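Local coordinates for protein glycoside Hydrolase (Bacteroides plebeius, PDB 5T3B) that belongs to glycoside hydrolase family 50 and probably cleaves glycosidic bonds in a polysaccharide met by this gut bacterium, at residues A[60-65]-A[415-420]; A[69-74]-A[468-473]; A[425-430]-A[474-479]. All coordinates share one frame; numbering follows the deposited sequence.

Contact 1. Residues A[60-65]-A[415-420]; sequences TRILPY and RGFAYQ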
loop_
_atom_site.group_PDB
_atom_site.type_symbol
_atom_site.label_atom_id
_atom_site.label_comp_id
_atom_site.label_asym_id
_atom_site.label_seq_id
_atom_site.Cartn_x
_atom_site.Cartn_y
_atom_site.Cartn_z
ATOM N N THR A 60 -13.266 2.827 19.128
ATOM C CA THR A 60 -12.584 3.554 18.047
ATOM C C THR A 60 -12.005 4.861 18.585
ATOM O O THR A 60 -12.635 5.561 19.399
ATOM C CB THR A 60 -13.635 3.794 16.931
ATOM O OG1 THR A 60 -14.161 2.548 16.514
ATOM C CG2 THR A 60 -13.137 4.461 15.751
ATOM N N ARG A 61 -10.851 5.217 18.040
ATOM C CA ARG A 61 -10.099 6.411 18.346
ATOM C C ARG A 61 -10.260 7.369 17.191
ATOM O O ARG A 61 -9.792 7.079 16.078
ATOM C CB ARG A 61 -8.612 6.075 18.591
ATOM C CG ARG A 61 -7.790 7.308 18.938
ATOM C CD ARG A 61 -6.411 6.935 19.457
ATOM N NE ARG A 61 -5.589 6.285 18.433
ATOM C CZ ARG A 61 -4.285 6.062 18.537
ATOM N NH1 ARG A 61 -3.591 6.558 19.554
ATOM N NH2 ARG A 61 -3.680 5.395 17.582
ATOM N N ILE A 62 -10.819 8.559 17.448
ATOM C CA ILE A 62 -10.912 9.570 16.443
ATOM C C ILE A 62 -10.141 10.853 16.863
ATOM O O ILE A 62 -9.905 11.097 18.051
ATOM C CB ILE A 62 -12.368 9.912 16.027
ATOM C CG1 ILE A 62 -13.199 10.458 17.185
ATOM C CG2 ILE A 62 -13.052 8.711 15.419
ATOM C CD1 ILE A 62 -14.529 11.074 16.744
ATOM N N LEU A 63 -9.819 11.676 15.879
ATOM C CA LEU A 63 -8.926 12.810 16.082
ATOM C C LEU A 63 -9.406 13.817 17.147
ATOM O O LEU A 63 -8.576 14.229 17.982
ATOM C CB LEU A 63 -8.605 13.471 14.774
ATOM C CG LEU A 63 -7.514 14.521 14.814
ATOM C CD1 LEU A 63 -6.157 13.964 15.242
ATOM C CD2 LEU A 63 -7.396 15.202 13.455
ATOM N N PRO A 64 -10.700 14.142 17.188
ATOM C CA PRO A 64 -11.172 15.090 18.209
ATOM C C PRO A 64 -11.001 14.625 19.640
ATOM O O PRO A 64 -11.066 15.452 20.547
ATOM C CB PRO A 64 -12.654 15.207 17.853
ATOM C CG PRO A 64 -12.729 14.942 16.406
ATOM C CD PRO A 64 -11.771 13.849 16.209
ATOM N N TYR A 65 -10.782 13.323 19.857
ATOM C CA TYR A 65 -10.795 12.745 21.186
ATOM C C TYR A 65 -9.458 12.194 21.621
ATOM O O TYR A 65 -9.360 11.388 22.542
ATOM C CB TYR A 65 -11.925 11.696 21.254
ATOM C CG TYR A 65 -13.338 12.293 21.108
ATOM C CD1 TYR A 65 -13.644 13.557 21.573
ATOM C CD2 TYR A 65 -14.348 11.554 20.485
ATOM C CE1 TYR A 65 -14.919 14.082 21.458
ATOM C CE2 TYR A 65 -15.629 12.052 20.403
ATOM C CZ TYR A 65 -15.912 13.325 20.901
ATOM O OH TYR A 65 -17.191 13.790 20.831
ATOM N N ARG A 415 -17.289 5.942 7.956
ATOM C CA ARG A 415 -16.129 5.692 7.146
ATOM C C ARG A 415 -15.025 6.667 7.532
ATOM O O ARG A 415 -13.822 6.313 7.534
ATOM C CB ARG A 415 -16.419 5.764 5.638
ATOM C CG ARG A 415 -17.414 4.766 5.097
ATOM C CD ARG A 415 -17.673 5.024 3.632
ATOM N NE ARG A 415 -16.599 4.514 2.804
ATOM C CZ ARG A 415 -16.341 4.955 1.563
ATOM N NH1 ARG A 415 -16.904 6.031 1.022
ATOM N NH2 ARG A 415 -15.451 4.294 0.854
ATOM N N GLY A 416 -15.407 7.895 7.759
ATOM C CA GLY A 416 -14.448 8.920 8.200
ATOM C C GLY A 416 -13.831 8.582 9.537
ATOM O O GLY A 416 -12.610 8.713 9.732
ATOM N N PHE A 417 -14.671 8.161 10.499
ATOM C CA PHE A 417 -14.157 7.725 11.786
ATOM C C PHE A 417 -13.195 6.546 11.654
ATOM O O PHE A 417 -12.123 6.512 12.307
ATOM C CB PHE A 417 -15.269 7.355 12.743
ATOM C CG PHE A 417 -16.233 8.479 13.146
ATOM C CD1 PHE A 417 -15.925 9.813 13.060
ATOM C CD2 PHE A 417 -17.474 8.138 13.645
ATOM C CE1 PHE A 417 -16.796 10.810 13.470
ATOM C CE2 PHE A 417 -18.364 9.115 14.087
ATOM C CZ PHE A 417 -18.033 10.447 13.980
ATOM N N ALA A 418 -13.543 5.569 10.806
ATOM C CA ALA A 418 -12.664 4.426 10.582
ATOM C C ALA A 418 -11.345 4.871 9.942
ATOM O O ALA A 418 -10.299 4.313 10.254
ATOM C CB ALA A 418 -13.340 3.417 9.720
ATOM N N TYR A 419 -11.399 5.813 9.007
ATOM C CA TYR A 419 -10.181 6.323 8.397
ATOM C C TYR A 419 -9.300 6.944 9.475
ATOM O O TYR A 419 -8.088 6.673 9.513
ATOM C CB TYR A 419 -10.507 7.375 7.313
ATOM C CG TYR A 419 -9.317 7.930 6.616
ATOM C CD1 TYR A 419 -8.660 9.063 7.092
ATOM C CD2 TYR A 419 -8.869 7.401 5.439
ATOM C CE1 TYR A 419 -7.585 9.625 6.459
ATOM C CE2 TYR A 419 -7.772 7.960 4.792
ATOM C CZ TYR A 419 -7.143 9.088 5.282
ATOM O OH TYR A 419 -6.078 9.578 4.556
ATOM N N GLN A 420 -9.878 7.789 10.331
ATOM C CA GLN A 420 -9.096 8.394 11.413
ATOM C C GLN A 420 -8.507 7.351 12.324
ATOM O O GLN A 420 -7.323 7.458 12.705
ATOM C CB GLN A 420 -9.885 9.436 12.203
ATOM C CG GLN A 420 -10.386 10.558 11.343
ATOM C CD GLN A 420 -10.777 11.775 12.159
ATOM O OE1 GLN A 420 -11.074 11.655 13.342
ATOM N NE2 GLN A 420 -10.763 12.929 11.525
#
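Ile62 and Gln420 bring the two backbones closest, their CA atoms 5.5 Å apart, where the chain leaving strand 56-60 passes helix 412-427; at Thr60 and Ala418 the CA separation has already widened to 7.5 Å. The polar link is the amide of Gln420. Its OE1 accepts the backbone N-H of Leu63 at 2.8 Å, N to OE1, and the bond is nearly straight at the hydrogen (165°), although the donor stands 41° out of the carbonyl plane and so misses a lone-pair direction. NE2 of the same amide is bound to Tyr464 O, so both ends are engaged and rotation of the group is fixed. Carbon closes round the oxygen: Leu63 CB lies 3.4 Å from Gln420 OE1 and Ile62 CB 3.5 Å from it, with Pro64 CD slightly farther off. The Gln420 chain, extended beyond CG, reaches out from the helix to deliver OE1 to the short 3-10 turn at 63-64. In the chain, helix 412-427 follows strands 385-394 and 407-409 and precedes strand 432-437, consistent with the (β/α)8 barrel of family 50 enzymes, and the loop after strand 56-60 packs on this helix. Apolar packing is carried by Ile62 and Phe417, whose side chains cross obliquely. Ile62 CG2 meets Phe417 CB at 3.7 Å, while Ile62 CG1 lies between the backbone N and the carbonyl carbon (chi1 62°), which carries CD1 along the ring to within 4.0 Å of Phe417 CE1. Thr60 meets the helix through its methyl CG2, 4.1 Å from Phe417 O; its OG1 is bonded to Ala58 O and Trp366 NE1. The backbone N of Arg61 is bound to His421 ND1, one residue beyond Gln420 on the helix.

Contact 2. Residues A[69-74]-A[468-473]; sequences YEQQTK and INWNVY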
loop_
_atom_site.group_PDB
_atom_site.type_symbol
_atom_site.label_atom_id
_atom_site.label_comp_id
_atom_site.label_asym_id
_atom_site.label_seq_id
_atom_site.Cartn_x
_atom_site.Cartn_y
_atom_site.Cartn_z
ATOM N N TYR A 69 -3.900 16.455 22.325
ATOM C CA TYR A 69 -3.726 16.941 20.966
ATOM C C TYR A 69 -4.958 17.732 20.610
ATOM O O TYR A 69 -6.079 17.231 20.802
ATOM C CB TYR A 69 -3.588 15.792 19.983
ATOM C CG TYR A 69 -3.445 16.321 18.581
ATOM C CD1 TYR A 69 -2.265 16.818 18.120
ATOM C CD2 TYR A 69 -4.535 16.370 17.735
ATOM C CE1 TYR A 69 -2.166 17.393 16.868
ATOM C CE2 TYR A 69 -4.460 16.955 16.471
ATOM C CZ TYR A 69 -3.302 17.462 16.023
ATOM O OH TYR A 69 -3.242 18.075 14.803
ATOM N N GLU A 70 -4.772 18.912 20.023
ATOM C CA GLU A 70 -5.878 19.664 19.422
ATOM C C GLU A 70 -5.511 19.936 17.964
ATOM O O GLU A 70 -4.414 20.270 17.660
ATOM C CB GLU A 70 -6.163 20.977 20.167
ATOM C CG GLU A 70 -6.642 20.715 21.611
ATOM C CD GLU A 70 -7.999 19.926 21.726
ATOM O OE1 GLU A 70 -8.937 20.054 20.840
ATOM O OE2 GLU A 70 -8.132 19.142 22.718
ATOM N N GLN A 71 -6.478 19.788 17.078
ATOM C CA GLN A 71 -6.204 19.911 15.635
ATOM C C GLN A 71 -5.530 21.250 15.350
ATOM O O GLN A 71 -6.044 22.294 15.681
ATOM C CB GLN A 71 -7.459 19.710 14.841
ATOM C CG GLN A 71 -7.250 19.782 13.365
ATOM C CD GLN A 71 -8.416 19.332 12.540
ATOM O OE1 GLN A 71 -9.257 18.536 12.955
ATOM N NE2 GLN A 71 -8.421 19.813 11.297
ATOM N N GLN A 72 -4.379 21.178 14.693
ATOM C CA GLN A 72 -3.545 22.338 14.512
ATOM C C GLN A 72 -3.830 23.065 13.210
ATOM O O GLN A 72 -4.044 24.281 13.224
ATOM C CB GLN A 72 -2.086 21.976 14.663
ATOM C CG GLN A 72 -1.761 21.481 16.064
ATOM C CD GLN A 72 -0.292 21.220 16.250
ATOM O OE1 GLN A 72 0.512 21.621 15.428
ATOM N NE2 GLN A 72 0.058 20.543 17.338
ATOM N N THR A 73 -3.866 22.320 12.087
ATOM C CA THR A 73 -4.161 22.864 10.804
ATOM C C THR A 73 -5.647 22.625 10.587
ATOM O O THR A 73 -6.128 21.478 10.603
ATOM C CB THR A 73 -3.355 22.163 9.693
ATOM O OG1 THR A 73 -1.975 22.419 9.959
ATOM C CG2 THR A 73 -3.785 22.658 8.276
ATOM N N LYS A 74 -6.378 23.725 10.363
ATOM C CA LYS A 74 -7.842 23.734 10.433
ATOM C C LYS A 74 -8.550 24.073 9.122
ATOM O O LYS A 74 -9.776 23.955 9.056
ATOM C CB LYS A 74 -8.264 24.654 11.568
ATOM C CG LYS A 74 -7.644 24.389 12.969
ATOM C CD LYS A 74 -8.057 25.477 13.981
ATOM C CE LYS A 74 -7.293 25.519 15.315
ATOM N NZ LYS A 74 -5.789 25.576 15.206
ATOM N N ILE A 468 -7.145 14.487 9.312
ATOM C CA ILE A 468 -5.907 13.719 9.494
ATOM C C ILE A 468 -4.788 14.177 8.550
ATOM O O ILE A 468 -3.666 14.477 8.956
ATOM C CB ILE A 468 -6.150 12.201 9.330
ATOM C CG1 ILE A 468 -7.069 11.672 10.414
ATOM C CG2 ILE A 468 -4.836 11.419 9.169
ATOM C CD1 ILE A 468 -6.354 11.458 11.724
ATOM N N ASN A 469 -5.119 14.180 7.273
ATOM C CA ASN A 469 -4.094 14.321 6.244
ATOM C C ASN A 469 -3.381 15.650 6.339
ATOM O O ASN A 469 -2.176 15.746 6.108
ATOM C CB ASN A 469 -4.692 14.186 4.860
ATOM C CG ASN A 469 -5.152 12.791 4.570
ATOM O OD1 ASN A 469 -4.899 11.832 5.267
ATOM N ND2 ASN A 469 -5.844 12.684 3.427
ATOM N N TRP A 470 -4.133 16.697 6.702
ATOM C CA TRP A 470 -3.504 18.019 6.860
ATOM C C TRP A 470 -2.529 18.072 8.041
ATOM O O TRP A 470 -1.675 18.936 8.106
ATOM C CB TRP A 470 -4.561 19.062 7.167
ATOM C CG TRP A 470 -5.536 19.375 6.090
ATOM C CD1 TRP A 470 -5.451 19.109 4.750
ATOM C CD2 TRP A 470 -6.782 20.066 6.275
ATOM N NE1 TRP A 470 -6.538 19.619 4.105
ATOM C CE2 TRP A 470 -7.387 20.197 5.011
ATOM C CE3 TRP A 470 -7.452 20.563 7.413
ATOM C CZ2 TRP A 470 -8.654 20.817 4.855
ATOM C CZ3 TRP A 470 -8.692 21.139 7.251
ATOM C CH2 TRP A 470 -9.279 21.260 6.014
ATOM N N ASN A 471 -2.734 17.183 8.999
ATOM C CA ASN A 471 -2.091 17.224 10.313
ATOM C C ASN A 471 -1.054 16.115 10.550
ATOM O O ASN A 471 -0.522 16.019 11.656
ATOM C CB ASN A 471 -3.162 17.237 11.430
ATOM C CG ASN A 471 -3.870 18.540 11.453
ATOM O OD1 ASN A 471 -5.020 18.716 10.952
ATOM N ND2 ASN A 471 -3.165 19.517 11.873
ATOM N N VAL A 472 -0.758 15.291 9.536
ATOM C CA VAL A 472 0.123 14.184 9.783
ATOM C C VAL A 472 1.465 14.588 10.400
ATOM O O VAL A 472 2.015 13.873 11.250
ATOM C CB VAL A 472 0.344 13.258 8.567
ATOM C CG1 VAL A 472 -0.933 12.543 8.196
ATOM C CG2 VAL A 472 0.920 14.032 7.369
ATOM N N TYR A 473 2.028 15.695 9.925
ATOM C CA TYR A 473 3.357 16.063 10.385
ATOM C C TYR A 473 3.347 16.473 11.873
ATOM O O TYR A 473 4.222 16.109 12.643
ATOM C CB TYR A 473 3.955 17.157 9.490
ATOM C CG TYR A 473 4.060 16.752 8.040
ATOM C CD1 TYR A 473 5.002 15.821 7.621
ATOM C CD2 TYR A 473 3.173 17.201 7.091
ATOM C CE1 TYR A 473 5.124 15.444 6.286
ATOM C CE2 TYR A 473 3.244 16.820 5.776
ATOM C CZ TYR A 473 4.206 15.906 5.355
ATOM O OH TYR A 473 4.353 15.489 4.067
HETATM O O HOH W 1 -0.388 21.442 7.971
#
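Thr73 and Asn471 are the closest backbone pair, with CA atoms 6.0 Å apart. Much of the packing is by Trp470, whose six-membered ring borders the 73-74 backbone, and by Asn471, whose side-chain amide is inserted among Tyr69, Gln71 and the Thr73 backbone with its plane 74° from the Tyr69 ring. Thr73 O lies at the indole edge, near its plane, 3.6 Å from Trp470 CE3, and the carbonyl carbon of Lys74 comes obliquely to Trp470 CZ3. Thr73 OG1 lies beside the backbone N (chi1 -63°), which leaves the methyl CG2 anti to that N and facing Trp470 CB, 3.8 Å from CG2. The indole is also stacked on Tyr79, and its NE1 is bonded to Glu158 O.

A water bridges the segments: it lies 2.7 Å from Thr73 OG1 and donates to Trp470 O at 2.8 Å.

Bonds inside 69-74 set the shape of the surface offered. Gln71 NE2 donates to Thr73 O at 2.9 Å, almost straight (169°) and in its own amide plane, and a second bond of NE2 to Asp467 OD1 connects the loop to helix 459-469. Lys74 NZ, curled back, is held by Gln72 O.

Asn471 N bonds to Ile468 O in the turn that leads from helix 459-469 into helix 472-480, two successive helices with an irregular linker lying across the turn, on the periphery of what is probably a (β/α)8 barrel.

Contact 3. Residues A[425-430]-A[474-479]; sequences GLLEAK and NLIDYF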
loop_
_atom_site.group_PDB
_atom_site.type_symbol
_atom_site.label_atom_id
_atom_site.label_comp_id
_atom_site.label_asym_id
_atom_site.label_seq_id
_atom_site.Cartn_x
_atom_site.Cartn_y
_atom_site.Cartn_z
ATOM N N GLY A 425 -3.472 4.898 14.064
ATOM C CA GLY A 425 -2.701 3.736 14.388
ATOM C C GLY A 425 -1.420 3.611 13.611
ATOM O O GLY A 425 -0.386 3.222 14.135
ATOM N N LEU A 426 -1.501 3.933 12.305
ATOM C CA LEU A 426 -0.326 3.894 11.415
ATOM C C LEU A 426 0.648 5.024 11.770
ATOM O O LEU A 426 1.865 4.823 11.673
ATOM C CB LEU A 426 -0.744 3.991 9.988
ATOM C CG LEU A 426 -1.562 2.884 9.429
ATOM C CD1 LEU A 426 -1.947 3.095 7.987
ATOM C CD2 LEU A 426 -0.880 1.517 9.634
ATOM N N LEU A 427 0.149 6.202 12.137
ATOM C CA LEU A 427 1.013 7.331 12.482
ATOM C C LEU A 427 1.924 6.992 13.633
ATOM O O LEU A 427 3.001 7.564 13.746
ATOM C CB LEU A 427 0.206 8.598 12.711
ATOM C CG LEU A 427 -0.381 9.239 11.473
ATOM C CD1 LEU A 427 -1.469 10.246 11.847
ATOM C CD2 LEU A 427 0.659 9.836 10.581
ATOM N N GLU A 428 1.468 6.135 14.549
ATOM C CA GLU A 428 2.310 5.756 15.663
ATOM C C GLU A 428 3.456 4.825 15.294
ATOM O O GLU A 428 4.407 4.670 16.080
ATOM C CB GLU A 428 1.473 5.108 16.769
ATOM C CG GLU A 428 0.466 6.019 17.386
ATOM C CD GLU A 428 0.019 5.567 18.752
ATOM O OE1 GLU A 428 0.808 5.671 19.727
ATOM O OE2 GLU A 428 -1.114 5.131 18.830
ATOM N N ALA A 429 3.373 4.193 14.153
ATOM C CA ALA A 429 4.421 3.298 13.698
ATOM C C ALA A 429 5.522 4.109 13.026
ATOM O O ALA A 429 5.347 4.598 11.889
ATOM C CB ALA A 429 3.879 2.236 12.735
ATOM N N LYS A 430 6.678 4.212 13.665
ATOM C CA LYS A 430 7.781 5.011 13.148
ATOM C C LYS A 430 8.401 4.434 11.888
ATOM O O LYS A 430 9.098 5.143 11.151
ATOM C CB LYS A 430 8.846 5.153 14.208
ATOM C CG LYS A 430 8.437 5.959 15.418
ATOM C CD LYS A 430 9.645 6.294 16.300
ATOM C CE LYS A 430 9.303 6.438 17.770
ATOM N NZ LYS A 430 10.596 6.640 18.429
ATOM N N ASN A 474 2.318 17.237 12.262
ATOM C CA ASN A 474 2.242 17.634 13.672
ATOM C C ASN A 474 1.703 16.513 14.590
ATOM O O ASN A 474 2.059 16.446 15.762
ATOM C CB ASN A 474 1.572 18.958 13.849
ATOM C CG ASN A 474 0.089 18.945 13.540
ATOM O OD1 ASN A 474 -0.704 18.323 14.278
ATOM N ND2 ASN A 474 -0.293 19.576 12.466
ATOM N N LEU A 475 0.937 15.577 14.017
ATOM C CA LEU A 475 0.564 14.395 14.745
ATOM C C LEU A 475 1.797 13.518 15.050
ATOM O O LEU A 475 1.906 12.934 16.131
ATOM C CB LEU A 475 -0.504 13.609 14.004
ATOM C CG LEU A 475 -1.902 14.170 14.223
ATOM C CD1 LEU A 475 -2.844 13.669 13.120
ATOM C CD2 LEU A 475 -2.441 13.840 15.618
ATOM N N ILE A 476 2.633 13.353 14.051
ATOM C CA ILE A 476 3.889 12.634 14.239
ATOM C C ILE A 476 4.690 13.280 15.371
ATOM O O ILE A 476 5.282 12.583 16.178
ATOM C CB ILE A 476 4.635 12.478 12.907
ATOM C CG1 ILE A 476 3.909 11.409 12.094
ATOM C CG2 ILE A 476 6.116 12.147 13.141
ATOM C CD1 ILE A 476 4.324 11.418 10.646
ATOM N N ASP A 477 4.774 14.592 15.356
ATOM C CA ASP A 477 5.512 15.291 16.429
ATOM C C ASP A 477 4.901 14.931 17.788
ATOM O O ASP A 477 5.627 14.690 18.765
ATOM C CB ASP A 477 5.506 16.794 16.251
ATOM C CG ASP A 477 6.363 17.261 15.119
ATOM O OD1 ASP A 477 7.311 16.576 14.714
ATOM O OD2 ASP A 477 6.043 18.358 14.606
ATOM N N TYR A 478 3.579 14.966 17.882
ATOM C CA TYR A 478 2.852 14.592 19.119
ATOM C C TYR A 478 3.140 13.170 19.561
ATOM O O TYR A 478 3.460 12.919 20.710
ATOM C CB TYR A 478 1.354 14.834 18.905
ATOM C CG TYR A 478 0.422 14.143 19.840
ATOM C CD1 TYR A 478 0.115 14.666 21.065
ATOM C CD2 TYR A 478 -0.211 12.969 19.502
ATOM C CE1 TYR A 478 -0.790 14.030 21.895
ATOM C CE2 TYR A 478 -1.122 12.344 20.286
ATOM C CZ TYR A 478 -1.423 12.842 21.523
ATOM O OH TYR A 478 -2.340 12.206 22.315
ATOM N N PHE A 479 3.124 12.239 18.618
ATOM C CA PHE A 479 3.388 10.851 18.974
ATOM C C PHE A 479 4.850 10.584 19.382
ATOM O O PHE A 479 5.121 9.751 20.219
ATOM C CB PHE A 479 2.970 9.892 17.904
ATOM C CG PHE A 479 1.450 9.724 17.801
ATOM C CD1 PHE A 479 0.703 9.300 18.875
ATOM C CD2 PHE A 479 0.796 9.935 16.600
ATOM C CE1 PHE A 479 -0.640 9.091 18.784
ATOM C CE2 PHE A 479 -0.570 9.754 16.490
ATOM C CZ PHE A 479 -1.275 9.276 17.573
#
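Glu428 lays its aliphatic stem over a face of the Phe479 ring: CG stands 3.5 Å from the ring centroid, only 11° off the normal, a CH-pi contact. The carboxylate continues over the ring rim with its plane turned 11° from that of the ring, so the two flat groups are stacked. Tyr478 CD2 approaches the opposite face, offset toward the rim. Leu427 supplies the rest. Its CB sits 4.0 Å from Phe479 CE2, and its two methyls part between neighbouring residues, CD1 meeting Leu475 CD1 at 3.9 Å and CD2 meeting Ile476 CG1 at 3.9 Å. With CG beside its backbone N (chi1 -72°), Leu427 directs this fork at helix 472-480, packing the C-terminal part of helix 412-427 against it. Were Phe479 replaced by an alanine, the stem of Glu428 is likely to lose the face it rests on and a gap to open beside Leu427 CB. Both carboxylate oxygens have partners beyond the ring, OE1 in a hydrogen bond with Ser36 OG and OE2 in a salt bridge with Arg61 NH2, which probably offsets the cost of laying an acid on an aromatic face; between the two segments themselves the adhesion is mainly apolar, with one carboxylate stacked on the ring.

Overall arrangement
Contacts 1, 2 and 3 form one continuous cluster, with centres about 13 Å (1 to 2), 14 Å (1 to 3) and 11 Å (2 to 3) apart. Contacts 1 and 3 share helix 412-427 and are joined by the salt bridge of Arg61 NH2 to Glu428 OE2, 2.9 Å. Leu63 sits where all three meet, its CD1 lying 3.7 Å from Tyr69 CE2 and 3.7 Å from Leu475 CD2. Tyr419 OH and Asn469 OD1, 2.6 Å apart, probably bond contact 1 to contact 2, while helix 472-480 is common to contacts 2 and 3. A bound 1,2-ethanediol lies about 5 Å from the Arg61 side chain, probably a crystallisation additive.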